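Alginate lyase AlgAT5 (Defluviitalea, PDB 5ZQI) probably cleaves alginate by a beta-elimination reaction, as expected of a polysaccharide lyase family 7 enzyme with a beta-sandwich fold. Local coordinates at residues I147-T152 with T203-K208; V161-I166 with I174-E179; G180-V185 with L195-E200; F237-Y242 with N259-L264. One frame throughout, in Å; residues are numbered along the deposited sequence.

Interaction 1: I147-T152 with T203-K208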
loop_
_atom_site.group_PDB
_atom_site.type_symbol
_atom_site.label_atom_id
_atom_site.label_comp_id
_atom_site.label_asym_id
_atom_site.label_seq_id
_atom_site.Cartn_x
_atom_site.Cartn_y
_atom_site.Cartn_z
ATOM N N ILE A 147 1.831 -9.165 0.600
ATOM C CA ILE A 147 0.496 -8.644 0.866
ATOM C C ILE A 147 -0.527 -9.597 0.256
ATOM O O ILE A 147 -0.455 -9.906 -0.936
ATOM C CB ILE A 147 0.271 -7.239 0.283
ATOM C CG1 ILE A 147 1.437 -6.282 0.496
ATOM C CG2 ILE A 147 -1.029 -6.656 0.883
ATOM C CD1 ILE A 147 1.213 -4.958 -0.197
ATOM N N ASP A 148 -1.476 -10.070 1.069
ATOM C CA ASP A 148 -2.583 -10.938 0.672
ATOM C C ASP A 148 -3.820 -10.058 0.786
ATOM O O ASP A 148 -4.172 -9.637 1.891
ATOM C CB ASP A 148 -2.601 -12.144 1.598
ATOM C CG ASP A 148 -3.717 -13.082 1.337
ATOM O OD1 ASP A 148 -4.507 -12.862 0.406
ATOM O OD2 ASP A 148 -3.746 -14.119 2.061
ATOM N N GLN A 149 -4.439 -9.705 -0.345
ATOM C CA GLN A 149 -5.426 -8.626 -0.342
ATOM C C GLN A 149 -6.404 -8.807 -1.491
ATOM O O GLN A 149 -6.217 -9.664 -2.363
ATOM C CB GLN A 149 -4.731 -7.252 -0.416
ATOM C CG GLN A 149 -3.914 -7.020 -1.720
ATOM C CD GLN A 149 -3.213 -5.691 -1.746
ATOM O OE1 GLN A 149 -3.629 -4.739 -1.094
ATOM N NE2 GLN A 149 -2.131 -5.624 -2.479
ATOM N N LYS A 150 -7.467 -7.996 -1.479
ATOM C CA LYS A 150 -8.361 -7.869 -2.629
ATOM C C LYS A 150 -8.729 -6.406 -2.765
ATOM O O LYS A 150 -8.832 -5.700 -1.760
ATOM C CB LYS A 150 -9.590 -8.738 -2.496
ATOM C CG LYS A 150 -10.510 -8.360 -1.356
ATOM C CD LYS A 150 -11.677 -9.339 -1.258
ATOM C CE LYS A 150 -12.543 -9.023 -0.072
ATOM N NZ LYS A 150 -13.594 -10.083 0.094
ATOM N N ILE A 151 -8.825 -5.913 -3.991
ATOM C CA ILE A 151 -9.244 -4.535 -4.240
ATOM C C ILE A 151 -10.748 -4.537 -4.480
ATOM O O ILE A 151 -11.247 -5.340 -5.281
ATOM C CB ILE A 151 -8.485 -3.925 -5.426
ATOM C CG1 ILE A 151 -6.970 -4.029 -5.212
ATOM C CG2 ILE A 151 -8.963 -2.471 -5.649
ATOM C CD1 ILE A 151 -6.155 -3.849 -6.509
ATOM N N THR A 152 -11.488 -3.680 -3.759
ATOM C CA THR A 152 -12.943 -3.774 -3.763
ATOM C C THR A 152 -13.678 -2.594 -4.387
ATOM O O THR A 152 -14.867 -2.734 -4.698
ATOM C CB THR A 152 -13.486 -3.977 -2.341
ATOM O OG1 THR A 152 -13.011 -2.935 -1.479
ATOM C CG2 THR A 152 -13.022 -5.313 -1.764
ATOM N N THR A 203 -11.313 -9.989 -6.105
ATOM C CA THR A 203 -10.513 -11.192 -6.261
ATOM C C THR A 203 -9.300 -11.119 -5.323
ATOM O O THR A 203 -8.473 -10.199 -5.423
ATOM C CB THR A 203 -10.075 -11.362 -7.717
ATOM O OG1 THR A 203 -11.225 -11.402 -8.583
ATOM C CG2 THR A 203 -9.270 -12.677 -7.864
ATOM N N ARG A 204 -9.181 -12.101 -4.430
ATOM C CA ARG A 204 -8.039 -12.191 -3.530
ATOM C C ARG A 204 -6.781 -12.584 -4.301
ATOM O O ARG A 204 -6.805 -13.473 -5.158
ATOM C CB ARG A 204 -8.335 -13.219 -2.418
ATOM C CG ARG A 204 -7.407 -13.151 -1.199
ATOM C CD ARG A 204 -7.994 -13.895 -0.013
ATOM N NE ARG A 204 -6.989 -14.170 0.997
ATOM C CZ ARG A 204 -7.230 -14.780 2.136
ATOM N NH1 ARG A 204 -8.459 -15.203 2.417
ATOM N NH2 ARG A 204 -6.249 -14.951 3.017
ATOM N N PHE A 205 -5.682 -11.898 -3.997
ATOM C CA PHE A 205 -4.392 -12.232 -4.592
ATOM C C PHE A 205 -3.283 -11.970 -3.582
ATOM O O PHE A 205 -3.444 -11.196 -2.625
ATOM C CB PHE A 205 -4.101 -11.443 -5.896
ATOM C CG PHE A 205 -3.946 -9.960 -5.729
ATOM C CD1 PHE A 205 -5.018 -9.150 -5.844
ATOM C CD2 PHE A 205 -2.700 -9.352 -5.551
ATOM C CE1 PHE A 205 -4.900 -7.734 -5.734
ATOM C CE2 PHE A 205 -2.587 -7.982 -5.433
ATOM C CZ PHE A 205 -3.705 -7.177 -5.476
ATOM N N THR A 206 -2.136 -12.588 -3.833
ATOM C CA THR A 206 -0.919 -12.269 -3.108
ATOM C C THR A 206 0.074 -11.595 -4.032
ATOM O O THR A 206 0.245 -11.996 -5.187
ATOM C CB THR A 206 -0.289 -13.514 -2.479
ATOM O OG1 THR A 206 0.194 -14.412 -3.479
ATOM C CG2 THR A 206 -1.309 -14.215 -1.649
ATOM N N VAL A 207 0.739 -10.574 -3.511
ATOM C CA VAL A 207 1.855 -9.937 -4.185
ATOM C C VAL A 207 3.036 -9.947 -3.231
ATOM O O VAL A 207 2.897 -9.619 -2.047
ATOM C CB VAL A 207 1.500 -8.522 -4.668
ATOM C CG1 VAL A 207 1.058 -7.597 -3.551
ATOM C CG2 VAL A 207 2.667 -7.932 -5.451
ATOM N N LYS A 208 4.175 -10.411 -3.729
ATOM C CA LYS A 208 5.414 -10.446 -2.964
ATOM C C LYS A 208 6.470 -9.600 -3.669
ATOM O O LYS A 208 6.695 -9.752 -4.875
ATOM C CB LYS A 208 5.919 -11.884 -2.788
ATOM C CG LYS A 208 7.225 -11.983 -2.026
ATOM C CD LYS A 208 7.623 -13.406 -1.656
ATOM C CE LYS A 208 7.883 -14.257 -2.869
ATOM N NZ LYS A 208 8.567 -15.516 -2.453
#
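D148 and R204 form a salt bridge on the more solvent-exposed side of two antiparallel strands. The guanidinium comes side-on: R204 NE gives a hydrogen bond to D148 OD1 at 2.9 Å, and R204 NH2 one to D148 OD2 at 2.8 Å. Both oxygens lie near the guanidinium plane, but the carboxylate is turned 34° against it, and OD2 is met from above the carboxylate plane. The extended arginine chain carries its charge across to the short aspartate; N263 binds OD2 as well, and Y262 makes a cation-pi contact with R204. Beneath runs the backbone of strands 142-153 and 205-212, neighbours in the seven-stranded sheet of the beta-sandwich. I147 with V207 and Q149 with F205 are its hydrogen-bonded pairs. The other face is tightly packed. Q149 CG, held between backbone N and carbonyl carbon (chi1 63°), lies over the F205 ring, 4.2 Å from its centroid, in a CH-pi contact. I151 CD1 touches the ring edge, 4.2 Å from F205 CE1, and I147 CB meets V207 CG1 at 3.9 Å. Glutamine suits this interior because both amide atoms are satisfied: N259 donates to OE1, and NE2 donates to V163 O in the opposing sheet.

Interaction 2: V161-I166 with I174-E179. With SO4 (sulfate ion), chain B.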
loop_
_atom_site.group_PDB
_atom_site.type_symbol
_atom_site.label_atom_id
_atom_site.label_comp_id
_atom_site.label_asym_id
_atom_site.label_seq_id
_atom_site.Cartn_x
_atom_site.Cartn_y
_atom_site.Cartn_z
ATOM N N VAL A 161 -5.829 2.972 -8.518
ATOM C CA VAL A 161 -5.386 2.889 -7.127
ATOM C C VAL A 161 -4.022 2.219 -7.044
ATOM O O VAL A 161 -3.610 1.466 -7.928
ATOM C CB VAL A 161 -6.386 2.127 -6.214
ATOM C CG1 VAL A 161 -7.748 2.822 -6.191
ATOM C CG2 VAL A 161 -6.466 0.653 -6.633
ATOM N N VAL A 162 -3.334 2.487 -5.921
ATOM C CA VAL A 162 -2.040 1.883 -5.595
ATOM C C VAL A 162 -2.192 1.148 -4.274
ATOM O O VAL A 162 -2.699 1.715 -3.299
ATOM C CB VAL A 162 -0.927 2.947 -5.528
ATOM C CG1 VAL A 162 0.336 2.410 -4.840
ATOM C CG2 VAL A 162 -0.563 3.461 -6.939
ATOM N N VAL A 163 -1.699 -0.085 -4.229
ATOM C CA VAL A 163 -1.897 -1.020 -3.130
ATOM C C VAL A 163 -0.600 -1.768 -2.831
ATOM O O VAL A 163 -0.505 -2.996 -2.929
ATOM C CB VAL A 163 -3.040 -1.981 -3.479
ATOM C CG1 VAL A 163 -4.369 -1.193 -3.577
ATOM C CG2 VAL A 163 -2.774 -2.782 -4.732
ATOM N N GLY A 164 0.420 -1.019 -2.502
ATOM C CA GLY A 164 1.720 -1.565 -2.171
ATOM C C GLY A 164 2.806 -0.761 -2.844
ATOM O O GLY A 164 2.730 -0.457 -4.047
ATOM N N GLN A 165 3.830 -0.385 -2.086
ATOM C CA GLN A 165 4.935 0.366 -2.642
ATOM C C GLN A 165 6.263 0.002 -1.986
ATOM O O GLN A 165 6.329 -0.435 -0.828
ATOM C CB GLN A 165 4.791 1.883 -2.439
ATOM C CG GLN A 165 3.475 2.486 -2.784
ATOM C CD GLN A 165 3.551 4.003 -2.696
ATOM O OE1 GLN A 165 4.445 4.615 -3.271
ATOM N NE2 GLN A 165 2.635 4.615 -1.954
ATOM N N ILE A 166 7.339 0.264 -2.733
ATOM C CA ILE A 166 8.614 0.660 -2.140
ATOM C C ILE A 166 8.748 2.149 -2.421
ATOM O O ILE A 166 8.572 2.562 -3.568
ATOM C CB ILE A 166 9.814 -0.099 -2.725
ATOM C CG1 ILE A 166 9.719 -1.590 -2.444
ATOM C CG2 ILE A 166 11.133 0.500 -2.123
ATOM C CD1 ILE A 166 10.801 -2.397 -3.230
ATOM N N ILE A 174 8.897 1.491 -6.652
ATOM C CA ILE A 174 7.870 0.795 -7.422
ATOM C C ILE A 174 6.534 0.907 -6.698
ATOM O O ILE A 174 6.468 1.092 -5.482
ATOM C CB ILE A 174 8.194 -0.695 -7.698
ATOM C CG1 ILE A 174 8.278 -1.492 -6.407
ATOM C CG2 ILE A 174 9.439 -0.850 -8.547
ATOM C CD1 ILE A 174 8.040 -3.002 -6.618
ATOM N N MET A 175 5.452 0.776 -7.475
ATOM C CA MET A 175 4.105 0.736 -6.944
ATOM C C MET A 175 3.303 -0.384 -7.604
ATOM O O MET A 175 3.441 -0.643 -8.807
ATOM C CB MET A 175 3.349 2.067 -7.136
ATOM C CG MET A 175 4.076 3.278 -6.554
ATOM S SD MET A 175 3.073 4.749 -6.358
ATOM C CE MET A 175 2.646 5.015 -8.069
ATOM N N ILE A 176 2.477 -1.045 -6.800
ATOM C CA ILE A 176 1.503 -2.018 -7.278
ATOM C C ILE A 176 0.231 -1.252 -7.611
ATOM O O ILE A 176 -0.431 -0.728 -6.719
ATOM C CB ILE A 176 1.258 -3.112 -6.234
ATOM C CG1 ILE A 176 2.588 -3.698 -5.731
ATOM C CG2 ILE A 176 0.345 -4.219 -6.817
ATOM C CD1 ILE A 176 3.503 -4.301 -6.795
ATOM N N ARG A 177 -0.137 -1.226 -8.887
ATOM C CA ARG A 177 -1.128 -0.289 -9.398
ATOM C C ARG A 177 -2.222 -1.043 -10.141
ATOM O O ARG A 177 -1.939 -1.919 -10.966
ATOM C CB ARG A 177 -0.455 0.714 -10.318
ATOM C CG ARG A 177 -1.328 1.877 -10.748
ATOM C CD ARG A 177 -0.450 2.982 -11.398
ATOM N NE ARG A 177 -1.304 4.068 -11.872
ATOM C CZ ARG A 177 -1.206 5.342 -11.521
ATOM N NH1 ARG A 177 -0.208 5.752 -10.769
ATOM N NH2 ARG A 177 -2.081 6.202 -11.990
ATOM N N LEU A 178 -3.468 -0.667 -9.880
ATOM C CA LEU A 178 -4.626 -1.164 -10.619
ATOM C C LEU A 178 -5.262 0.005 -11.355
ATOM O O LEU A 178 -5.590 1.020 -10.738
ATOM C CB LEU A 178 -5.638 -1.826 -9.699
ATOM C CG LEU A 178 -6.820 -2.441 -10.452
ATOM C CD1 LEU A 178 -6.476 -3.672 -11.257
ATOM C CD2 LEU A 178 -7.946 -2.748 -9.439
ATOM N N GLU A 179 -5.446 -0.146 -12.663
ATOM C CA GLU A 179 -6.166 0.809 -13.504
ATOM C C GLU A 179 -7.269 -0.027 -14.154
ATOM O O GLU A 179 -6.996 -0.808 -15.065
ATOM C CB GLU A 179 -5.251 1.461 -14.537
ATOM C CG GLU A 179 -4.114 2.225 -13.902
ATOM C CD GLU A 179 -3.244 2.959 -14.863
ATOM O OE1 GLU A 179 -3.271 2.688 -16.088
ATOM O OE2 GLU A 179 -2.470 3.819 -14.390
HETATM S S SO4 B . -0.910 9.895 -12.487
HETATM O O1 SO4 B . -1.387 10.112 -13.852
HETATM O O2 SO4 B . 0.455 9.371 -12.508
HETATM O O3 SO4 B . -0.951 11.152 -11.745
HETATM O O4 SO4 B . -1.752 8.908 -11.812
#
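A beta hairpin with a beta bulge brings V161-I166 against I174-E179, and Q165-I166 opens what is probably the Gln-Ile-His signature of family 7 lyases. At the bulge V163 N donates to I176 O at 2.9 Å, while I176 N turns to G164 O at 2.8 Å, so two residues oppose one. Glycine fits G164 because its backbone angles (phi 136°) would jam a CB against the preceding carbonyl oxygen. On one face M175 runs alongside Q165, its SD 3.4 Å from Q165 OE1, while Q165 NE2 is hydrogen-bonded to E122; the last methionine torsion (chi3 -62°) bends CE over to V162 CG2 at 3.7 Å. On the other face V163 CG2 crosses I176 CG2 at 4.0 Å, branched aliphatics suited to an interior. R177 is extended, so its guanidinium stands off the sheet: NE makes a salt bridge to E179 OE2 at 2.8 Å, and NH2 donates to sulfate O4 at 2.7 Å. E186 takes NH1; Y118 and K158 also hydrogen-bond the sulfate, probably from the crystallisation liquor. The hairpin lies between strands 236-239 and 241-243, beside 160-167, and strand 182-187, beside 172-179; I174 and I176 pack against strand 205-212 of the opposing sheet.

Interaction 3: G180-V185 with L195-E200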
loop_
_atom_site.group_PDB
_atom_site.type_symbol
_atom_site.label_atom_id
_atom_site.label_comp_id
_atom_site.label_asym_id
_atom_site.label_seq_id
_atom_site.Cartn_x
_atom_site.Cartn_y
_atom_site.Cartn_z
ATOM N N GLY A 180 -8.489 0.110 -13.689
ATOM C CA GLY A 180 -9.575 -0.722 -14.202
ATOM C C GLY A 180 -9.331 -2.195 -13.917
ATOM O O GLY A 180 -9.184 -2.600 -12.754
ATOM N N ASN A 181 -9.270 -3.024 -14.970
ATOM C CA ASN A 181 -8.959 -4.441 -14.837
ATOM C C ASN A 181 -7.479 -4.768 -15.046
ATOM O O ASN A 181 -7.121 -5.951 -15.090
ATOM C CB ASN A 181 -9.813 -5.257 -15.833
ATOM C CG ASN A 181 -11.294 -5.047 -15.649
ATOM O OD1 ASN A 181 -11.975 -4.496 -16.522
ATOM N ND2 ASN A 181 -11.823 -5.515 -14.525
ATOM N N HIS A 182 -6.620 -3.752 -15.111
ATOM C CA HIS A 182 -5.198 -3.886 -15.424
ATOM C C HIS A 182 -4.351 -3.665 -14.168
ATOM O O HIS A 182 -4.179 -2.532 -13.694
ATOM C CB HIS A 182 -4.828 -2.891 -16.526
ATOM C CG HIS A 182 -3.407 -2.984 -16.971
ATOM N ND1 HIS A 182 -2.775 -1.964 -17.652
ATOM C CD2 HIS A 182 -2.517 -3.998 -16.890
ATOM C CE1 HIS A 182 -1.552 -2.354 -17.965
ATOM N NE2 HIS A 182 -1.366 -3.574 -17.502
ATOM N N LEU A 183 -3.798 -4.764 -13.634
ATOM C CA LEU A 183 -2.950 -4.763 -12.447
ATOM C C LEU A 183 -1.505 -4.929 -12.894
ATOM O O LEU A 183 -1.187 -5.893 -13.588
ATOM C CB LEU A 183 -3.384 -5.901 -11.532
ATOM C CG LEU A 183 -2.688 -5.961 -10.194
ATOM C CD1 LEU A 183 -3.088 -4.827 -9.254
ATOM C CD2 LEU A 183 -2.923 -7.291 -9.451
ATOM N N PHE A 184 -0.633 -3.994 -12.494
ATOM C CA PHE A 184 0.722 -3.947 -13.011
ATOM C C PHE A 184 1.643 -3.278 -12.004
ATOM O O PHE A 184 1.205 -2.709 -11.007
ATOM C CB PHE A 184 0.773 -3.227 -14.378
ATOM C CG PHE A 184 0.339 -1.790 -14.349
ATOM C CD1 PHE A 184 -0.982 -1.459 -14.507
ATOM C CD2 PHE A 184 1.267 -0.772 -14.182
ATOM C CE1 PHE A 184 -1.395 -0.135 -14.486
ATOM C CE2 PHE A 184 0.862 0.564 -14.151
ATOM C CZ PHE A 184 -0.463 0.874 -14.318
ATOM N N VAL A 185 2.941 -3.415 -12.245
ATOM C CA VAL A 185 3.974 -2.754 -11.458
ATOM C C VAL A 185 4.383 -1.500 -12.206
ATOM O O VAL A 185 4.729 -1.568 -13.404
ATOM C CB VAL A 185 5.191 -3.664 -11.207
ATOM C CG1 VAL A 185 6.153 -2.991 -10.268
ATOM C CG2 VAL A 185 4.762 -5.007 -10.717
ATOM N N LEU A 195 0.968 -7.687 -13.925
ATOM C CA LEU A 195 0.627 -8.758 -13.004
ATOM C C LEU A 195 -0.619 -9.516 -13.459
ATOM O O LEU A 195 -0.640 -10.738 -13.398
ATOM C CB LEU A 195 0.421 -8.204 -11.583
ATOM C CG LEU A 195 1.588 -7.403 -10.997
ATOM C CD1 LEU A 195 1.239 -6.931 -9.580
ATOM C CD2 LEU A 195 2.885 -8.229 -10.965
ATOM N N ASP A 196 -1.646 -8.811 -13.930
ATOM C CA ASP A 196 -2.921 -9.421 -14.283
ATOM C C ASP A 196 -3.631 -8.458 -15.219
ATOM O O ASP A 196 -3.960 -7.342 -14.811
ATOM C CB ASP A 196 -3.766 -9.685 -13.023
ATOM C CG ASP A 196 -4.936 -10.606 -13.266
ATOM O OD1 ASP A 196 -5.377 -10.741 -14.429
ATOM O OD2 ASP A 196 -5.440 -11.202 -12.273
ATOM N N THR A 197 -3.909 -8.881 -16.444
ATOM C CA THR A 197 -4.635 -8.036 -17.382
ATOM C C THR A 197 -6.145 -8.269 -17.347
ATOM O O THR A 197 -6.884 -7.647 -18.127
ATOM C CB THR A 197 -4.139 -8.254 -18.822
ATOM O OG1 THR A 197 -4.219 -9.642 -19.165
ATOM C CG2 THR A 197 -2.703 -7.769 -18.977
ATOM N N ASP A 198 -6.630 -9.096 -16.418
ATOM C CA ASP A 198 -8.042 -9.439 -16.314
ATOM C C ASP A 198 -8.439 -9.478 -14.840
ATOM O O ASP A 198 -9.021 -10.446 -14.356
ATOM C CB ASP A 198 -8.311 -10.771 -17.011
ATOM C CG ASP A 198 -9.792 -11.175 -17.004
ATOM O OD1 ASP A 198 -10.683 -10.347 -17.332
ATOM O OD2 ASP A 198 -10.061 -12.366 -16.700
ATOM N N TYR A 199 -8.109 -8.430 -14.088
ATOM C CA TYR A 199 -8.369 -8.410 -12.659
ATOM C C TYR A 199 -9.793 -7.937 -12.389
ATOM O O TYR A 199 -10.171 -6.819 -12.760
ATOM C CB TYR A 199 -7.388 -7.508 -11.894
ATOM C CG TYR A 199 -7.667 -7.534 -10.408
ATOM C CD1 TYR A 199 -7.203 -8.575 -9.628
ATOM C CD2 TYR A 199 -8.415 -6.542 -9.800
ATOM C CE1 TYR A 199 -7.476 -8.636 -8.287
ATOM C CE2 TYR A 199 -8.707 -6.604 -8.456
ATOM C CZ TYR A 199 -8.263 -7.672 -7.711
ATOM O OH TYR A 199 -8.577 -7.757 -6.374
ATOM N N GLU A 200 -10.576 -8.787 -11.729
ATOM C CA GLU A 200 -11.939 -8.454 -11.341
ATOM C C GLU A 200 -11.987 -8.052 -9.871
ATOM O O GLU A 200 -11.433 -8.741 -9.018
ATOM C CB GLU A 200 -12.880 -9.632 -11.592
ATOM C CG GLU A 200 -12.974 -10.083 -13.024
ATOM C CD GLU A 200 -13.925 -11.257 -13.183
ATOM O OE1 GLU A 200 -14.819 -11.412 -12.316
ATOM O OE2 GLU A 200 -13.775 -12.023 -14.167
HETATM O O HOH W 1 -10.847 -4.273 -11.581
#
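The H182 ring turns its edge toward D196 O, while F184 CD1 lies over the centre of one face, 3.5 Å above the plane, and H182 NE2 is hydrogen-bonded to D194; the Y199 ring is met obliquely by L183 CD2. These groups flank a classic beta bulge, where L195 and D196 both face L183 as the chain turns a corner between sheets. L183 O accepts from L195 N at 2.8 Å and D196 N at 3.0 Å, both from the same face of its carbonyl plane. Aliphatic chains fill the inner side: V185 CG2 touches L195 CD2 at 3.7 Å. Beyond the bulge, D196 OD1 accepts from D198 N at 2.9 Å, an Asx turn suited to the short aspartate, while OD2 binds Y220. Y199 OH reaches away to T203 and I151. N181 is held at both ends: its ND2 donates to Y199 O at 2.7 Å, and its O accepts from Y199 N. A water donates to Y199 O and to G180 O, 2.6 Å from the latter.

Interaction 4: F237-Y242 with N259-L264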
loop_
_atom_site.group_PDB
_atom_site.type_symbol
_atom_site.label_atom_id
_atom_site.label_comp_id
_atom_site.label_asym_id
_atom_site.label_seq_id
_atom_site.Cartn_x
_atom_site.Cartn_y
_atom_site.Cartn_z
ATOM N N PHE A 237 8.847 0.137 2.884
ATOM C CA PHE A 237 7.614 -0.410 2.331
ATOM C C PHE A 237 6.405 0.430 2.731
ATOM O O PHE A 237 6.395 1.082 3.793
ATOM C CB PHE A 237 7.389 -1.863 2.799
ATOM C CG PHE A 237 8.349 -2.872 2.193
ATOM C CD1 PHE A 237 8.410 -3.070 0.821
ATOM C CD2 PHE A 237 9.144 -3.653 3.011
ATOM C CE1 PHE A 237 9.296 -3.989 0.270
ATOM C CE2 PHE A 237 10.020 -4.597 2.464
ATOM C CZ PHE A 237 10.073 -4.771 1.099
ATOM N N LYS A 238 5.364 0.355 1.886
ATOM C CA LYS A 238 4.047 0.894 2.193
ATOM C C LYS A 238 2.986 -0.088 1.742
ATOM O O LYS A 238 3.192 -0.797 0.770
ATOM C CB LYS A 238 3.761 2.244 1.500
ATOM C CG LYS A 238 4.874 3.275 1.682
ATOM C CD LYS A 238 4.348 4.661 1.323
ATOM C CE LYS A 238 3.665 5.234 2.601
ATOM N NZ LYS A 238 2.916 6.489 2.380
ATOM N N ALA A 239 1.844 -0.116 2.444
ATOM C CA ALA A 239 0.729 -0.975 2.058
ATOM C C ALA A 239 -0.560 -0.324 2.538
ATOM O O ALA A 239 -0.592 0.323 3.591
ATOM C CB ALA A 239 0.866 -2.375 2.665
ATOM N N GLY A 240 -1.629 -0.540 1.788
ATOM C CA GLY A 240 -2.922 0.016 2.108
ATOM C C GLY A 240 -3.590 0.503 0.849
ATOM O O GLY A 240 -3.539 -0.177 -0.192
ATOM N N MET A 241 -4.191 1.692 0.923
ATOM C CA MET A 241 -4.900 2.278 -0.214
ATOM C C MET A 241 -4.411 3.685 -0.504
ATOM O O MET A 241 -4.518 4.572 0.347
ATOM C CB MET A 241 -6.422 2.282 0.063
ATOM C CG MET A 241 -7.280 3.022 -0.969
ATOM S SD MET A 241 -6.968 2.532 -2.689
ATOM C CE MET A 241 -7.322 0.770 -2.605
ATOM N N TYR A 242 -3.892 3.887 -1.711
ATOM C CA TYR A 242 -3.397 5.184 -2.204
ATOM C C TYR A 242 -4.185 5.482 -3.469
ATOM O O TYR A 242 -3.911 4.919 -4.538
ATOM C CB TYR A 242 -1.895 5.113 -2.431
ATOM C CG TYR A 242 -1.188 6.387 -2.810
ATOM C CD1 TYR A 242 -1.738 7.641 -2.547
ATOM C CD2 TYR A 242 0.049 6.331 -3.422
ATOM C CE1 TYR A 242 -1.057 8.808 -2.874
ATOM C CE2 TYR A 242 0.713 7.474 -3.753
ATOM C CZ TYR A 242 0.165 8.695 -3.472
ATOM O OH TYR A 242 0.853 9.863 -3.826
ATOM N N ASN A 259 -9.622 -1.255 -0.459
ATOM C CA ASN A 259 -9.118 -2.623 -0.495
ATOM C C ASN A 259 -9.204 -3.249 0.895
ATOM O O ASN A 259 -9.467 -2.585 1.899
ATOM C CB ASN A 259 -7.685 -2.677 -1.069
ATOM C CG ASN A 259 -6.644 -2.045 -0.162
ATOM O OD1 ASN A 259 -6.892 -1.086 0.543
ATOM N ND2 ASN A 259 -5.453 -2.625 -0.164
ATOM N N GLU A 260 -9.024 -4.563 0.937
ATOM C CA GLU A 260 -9.080 -5.351 2.162
ATOM C C GLU A 260 -7.815 -6.198 2.202
ATOM O O GLU A 260 -7.532 -6.933 1.248
ATOM C CB GLU A 260 -10.335 -6.224 2.207
ATOM C CG GLU A 260 -11.627 -5.427 2.157
ATOM C CD GLU A 260 -12.886 -6.224 2.459
ATOM O OE1 GLU A 260 -12.772 -7.370 2.980
ATOM O OE2 GLU A 260 -13.979 -5.698 2.176
ATOM N N ILE A 261 -7.044 -6.066 3.281
ATOM C CA ILE A 261 -5.797 -6.817 3.470
ATOM C C ILE A 261 -6.063 -7.914 4.502
ATOM O O ILE A 261 -6.405 -7.632 5.659
ATOM C CB ILE A 261 -4.612 -5.919 3.903
ATOM C CG1 ILE A 261 -4.385 -4.850 2.835
ATOM C CG2 ILE A 261 -3.376 -6.785 4.201
ATOM C CD1 ILE A 261 -3.136 -3.969 3.082
ATOM N N TYR A 262 -5.835 -9.159 4.097
ATOM C CA TYR A 262 -6.006 -10.348 4.927
ATOM C C TYR A 262 -4.746 -10.739 5.678
ATOM O O TYR A 262 -4.834 -11.170 6.837
ATOM C CB TYR A 262 -6.431 -11.522 4.032
ATOM C CG TYR A 262 -7.833 -11.448 3.523
ATOM C CD1 TYR A 262 -8.154 -10.659 2.435
ATOM C CD2 TYR A 262 -8.857 -12.151 4.152
ATOM C CE1 TYR A 262 -9.416 -10.547 2.052
ATOM C CE2 TYR A 262 -10.144 -12.081 3.716
ATOM C CZ TYR A 262 -10.434 -11.266 2.721
ATOM O OH TYR A 262 -11.760 -11.204 2.216
ATOM N N ASN A 263 -3.580 -10.578 5.050
ATOM C CA ASN A 263 -2.300 -10.909 5.647
ATOM C C ASN A 263 -1.274 -9.933 5.096
ATOM O O ASN A 263 -1.377 -9.481 3.953
ATOM C CB ASN A 263 -1.871 -12.368 5.343
ATOM C CG ASN A 263 -2.826 -13.415 5.923
ATOM O OD1 ASN A 263 -2.828 -13.708 7.128
ATOM N ND2 ASN A 263 -3.654 -13.978 5.059
ATOM N N LEU A 264 -0.285 -9.619 5.915
ATOM C CA LEU A 264 0.736 -8.618 5.623
ATOM C C LEU A 264 1.971 -9.004 6.420
ATOM O O LEU A 264 1.886 -9.160 7.641
ATOM C CB LEU A 264 0.266 -7.217 6.005
ATOM C CG LEU A 264 1.235 -6.066 5.759
ATOM C CD1 LEU A 264 1.539 -5.922 4.291
ATOM C CD2 LEU A 264 0.598 -4.770 6.298
#
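A239 and L264 face each other across the interior of the beta-sandwich, where the ten-stranded sheet lies over the seven-stranded one. Apolar contacts come first. A239 CB meets L264 CD1 at 4.0 Å and I261 CD1 at 4.3 Å; alanine's small methyl lets two long branched chains close on it. I261 CD1 continues to G240 N at 4.0 Å, lying against backbone where glycine has no side chain. G240 marks the corner between strands 236-239 and 241-243, and its backbone angles (phi 139°) themselves call for glycine. Mixed contacts surround N259. Its OD1 lies 3.4 Å from M241 CB, and M241 CE curls back to within 3.8 Å of N259 CB. That methionine chain, bent at chi2 and chi3, slides past the asparagine in the opposite direction. N259 ND2 lies 3.1 Å from G240 O and is hydrogen-bonded to Q149 OE1. F104 helps enclose M241, N259 and I261, while K238 and Y242 of this probable family signature segment turn to other partners, E122 and S116. The two sheets thus meet here mainly through apolar contacts between aliphatic groups, and the amide nitrogen of buried N259 finds its hydrogen-bond partner, Q149, in its own sheet.

From the N terminus, strand 142-153 comes first, and interaction 1 closes a long loop when 203-208 returns beside it. Two shorter closures nest in that loop, one after the other: interaction 2 is the hairpin of 160-167 and 172-179, and interaction 3 folds the chain beyond 190-194 back on 182-187. Interaction 4 opens only after interaction 1 has closed, so no loops cross. Interactions 2 and 3 share the ten-stranded sheet, joined where 172-179 runs beside 182-187, and interaction 1 lies in the seven-stranded sheet. Interaction 4 bridges both, its first segment bordering 160-167 and its second bordering 142-153. Interactions 3 and 4, with centres about 17 Å apart, do not touch.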